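Local coordinates for putative metal binding protein (Coccidioides immitis, PDB 3CVG), which is of unconfirmed function but, as a periplasmic-binding-protein-like chain with a bound calcium ion, is thought to bind metal, at residues R104-L109 / G225-D230. Sequence-based numbering, arbitrary orientation.
Sequences RDHFML and GTNDAD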
loop_
_atom_site.group_PDB
_atom_site.type_symbol
_atom_site.label_atom_id
_atom_site.label_comp_id
_atom_site.label_asym_id
_atom_site.label_seq_id
_atom_site.Cartn_x
_atom_site.Cartn_y
_atom_site.Cartn_z
ATOM N N ARG A 104 6.259 7.234 -0.203
ATOM C CA ARG A 104 6.592 5.965 -0.837
ATOM C C ARG A 104 6.543 4.799 0.151
ATOM O O ARG A 104 7.262 4.777 1.156
ATOM C CB ARG A 104 7.979 6.057 -1.494
ATOM C CG ARG A 104 8.007 6.927 -2.772
ATOM C CD ARG A 104 9.432 7.179 -3.314
ATOM N NE ARG A 104 10.201 8.089 -2.458
ATOM C CZ ARG A 104 11.424 8.542 -2.736
ATOM N NH1 ARG A 104 12.044 8.180 -3.854
ATOM N NH2 ARG A 104 12.037 9.361 -1.888
ATOM N N ASP A 105 5.666 3.842 -0.142
ATOM C CA ASP A 105 5.517 2.649 0.680
ATOM C C ASP A 105 6.275 1.547 -0.055
ATOM O O ASP A 105 6.712 1.745 -1.191
ATOM C CB ASP A 105 4.031 2.306 0.831
ATOM C CG ASP A 105 3.795 1.063 1.681
ATOM O OD1 ASP A 105 4.646 0.743 2.539
ATOM O OD2 ASP A 105 2.741 0.416 1.499
ATOM N N HIS A 106 6.446 0.390 0.574
ATOM C CA HIS A 106 7.188 -0.682 -0.074
ATOM C C HIS A 106 6.572 -2.061 0.144
ATOM O O HIS A 106 6.126 -2.386 1.242
ATOM C CB HIS A 106 8.640 -0.688 0.421
ATOM C CG HIS A 106 9.298 0.660 0.376
ATOM N ND1 HIS A 106 9.155 1.592 1.381
ATOM C CD2 HIS A 106 10.043 1.257 -0.588
ATOM C CE1 HIS A 106 9.782 2.704 1.041
ATOM N NE2 HIS A 106 10.327 2.528 -0.149
ATOM N N PHE A 107 6.537 -2.855 -0.921
ATOM C CA PHE A 107 6.016 -4.219 -0.851
ATOM C C PHE A 107 7.226 -5.130 -0.607
ATOM O O PHE A 107 8.374 -4.717 -0.806
ATOM C CB PHE A 107 5.365 -4.623 -2.187
ATOM C CG PHE A 107 4.025 -3.971 -2.453
ATOM C CD1 PHE A 107 2.907 -4.306 -1.696
ATOM C CD2 PHE A 107 3.877 -3.050 -3.492
ATOM C CE1 PHE A 107 1.654 -3.740 -1.972
ATOM C CE2 PHE A 107 2.633 -2.477 -3.775
ATOM C CZ PHE A 107 1.519 -2.825 -3.011
HETATM N N MSE A 108 6.977 -6.356 -0.163
HETATM C CA MSE A 108 8.055 -7.316 0.034
HETATM C C MSE A 108 7.571 -8.741 -0.209
HETATM O O MSE A 108 6.398 -9.061 0.025
HETATM C CB MSE A 108 8.685 -7.203 1.439
HETATM C CG MSE A 108 7.771 -6.759 2.582
HETATM SE SE MSE A 108 8.783 -6.444 4.263
HETATM C CE MSE A 108 8.983 -8.265 4.871
ATOM N N LEU A 109 8.465 -9.576 -0.730
ATOM C CA LEU A 109 8.156 -10.983 -0.961
ATOM C C LEU A 109 8.820 -11.715 0.192
ATOM O O LEU A 109 10.032 -11.602 0.393
ATOM C CB LEU A 109 8.747 -11.474 -2.279
ATOM C CG LEU A 109 8.563 -12.972 -2.533
ATOM C CD1 LEU A 109 7.068 -13.298 -2.683
ATOM C CD2 LEU A 109 9.342 -13.374 -3.777
ATOM N N GLY A 225 11.054 -3.909 -1.527
ATOM C CA GLY A 225 11.060 -2.838 -2.503
ATOM C C GLY A 225 11.988 -1.693 -2.126
ATOM O O GLY A 225 12.114 -1.353 -0.952
ATOM N N THR A 226 12.650 -1.117 -3.123
ATOM C CA THR A 226 13.546 0.016 -2.897
ATOM C C THR A 226 12.790 1.257 -3.343
ATOM O O THR A 226 11.607 1.179 -3.672
ATOM C CB THR A 226 14.837 -0.076 -3.749
ATOM O OG1 THR A 226 14.501 -0.022 -5.137
ATOM C CG2 THR A 226 15.582 -1.363 -3.461
ATOM N N ASN A 227 13.462 2.403 -3.362
ATOM C CA ASN A 227 12.810 3.628 -3.803
ATOM C C ASN A 227 13.074 3.925 -5.269
ATOM O O ASN A 227 12.677 4.973 -5.771
ATOM C CB ASN A 227 13.248 4.821 -2.945
ATOM C CG ASN A 227 12.606 4.808 -1.579
ATOM O OD1 ASN A 227 11.383 4.851 -1.458
ATOM N ND2 ASN A 227 13.423 4.737 -0.544
ATOM N N ASP A 228 13.757 3.021 -5.959
ATOM C CA ASP A 228 14.008 3.236 -7.378
ATOM C C ASP A 228 12.647 3.330 -8.056
ATOM O O ASP A 228 11.761 2.510 -7.802
ATOM C CB ASP A 228 14.823 2.089 -7.972
ATOM C CG ASP A 228 16.229 2.017 -7.399
ATOM O OD1 ASP A 228 16.760 3.075 -6.990
ATOM O OD2 ASP A 228 16.811 0.906 -7.369
ATOM N N ALA A 229 12.488 4.335 -8.912
ATOM C CA ALA A 229 11.229 4.582 -9.604
ATOM C C ALA A 229 10.621 3.405 -10.357
ATOM O O ALA A 229 9.399 3.287 -10.429
ATOM C CB ALA A 229 11.390 5.771 -10.555
ATOM N N ASP A 230 11.456 2.547 -10.928
ATOM C CA ASP A 230 10.940 1.417 -11.685
ATOM C C ASP A 230 10.928 0.084 -10.940
ATOM O O ASP A 230 10.683 -0.960 -11.541
ATOM C CB ASP A 230 11.713 1.261 -12.998
ATOM C CG ASP A 230 11.546 2.461 -13.921
ATOM O OD1 ASP A 230 10.426 3.017 -14.000
ATOM O OD2 ASP A 230 12.534 2.846 -14.575
HETATM O O HOH W 1 11.071 7.008 -6.361
#
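H106, on strand 100-111, carries this side of the contact. Its CB and CG lie 3.8 and 3.7 Å from G225 O, the first torsion setting CG beside the backbone N. CD2 is 3.4 Å from G225 O, which approaches obliquely, and 3.5 Å from T226 O, which sits at the ring edge and accepts no hydrogen bond. CE1 lies 3.7 Å from N227 OD1, beside the tip, where NE2 donates to that oxygen at 2.9 Å. The bond is fairly straight (161° at the hydrogen) and close to the ring plane. NE2 stands 54° out of the carbonyl plane, not on a lone pair; ring and amide planes are 73° apart. The same OD1 rests over one face of the R104 guanidinium, whose charge may polarise the carbonyl. A water joins R104 NH1 to N227 O, and R104 NH2 hydrogen-bonds P281 O. G225 N donates to F107 O at 2.9 Å, continuing the antiparallel pairing of strands 100-111 and 220-224 into the loop. In this PBP-superfamily fold the F107 side chain is about 5 Å from the calcium ion. N227 ND2 hydrogen-bonds S280 OG, and R104, H106 and N227 touch L234, so the loop's start lies against strands 234-241 and 276-281, both antiparallel partners of strand 100-111.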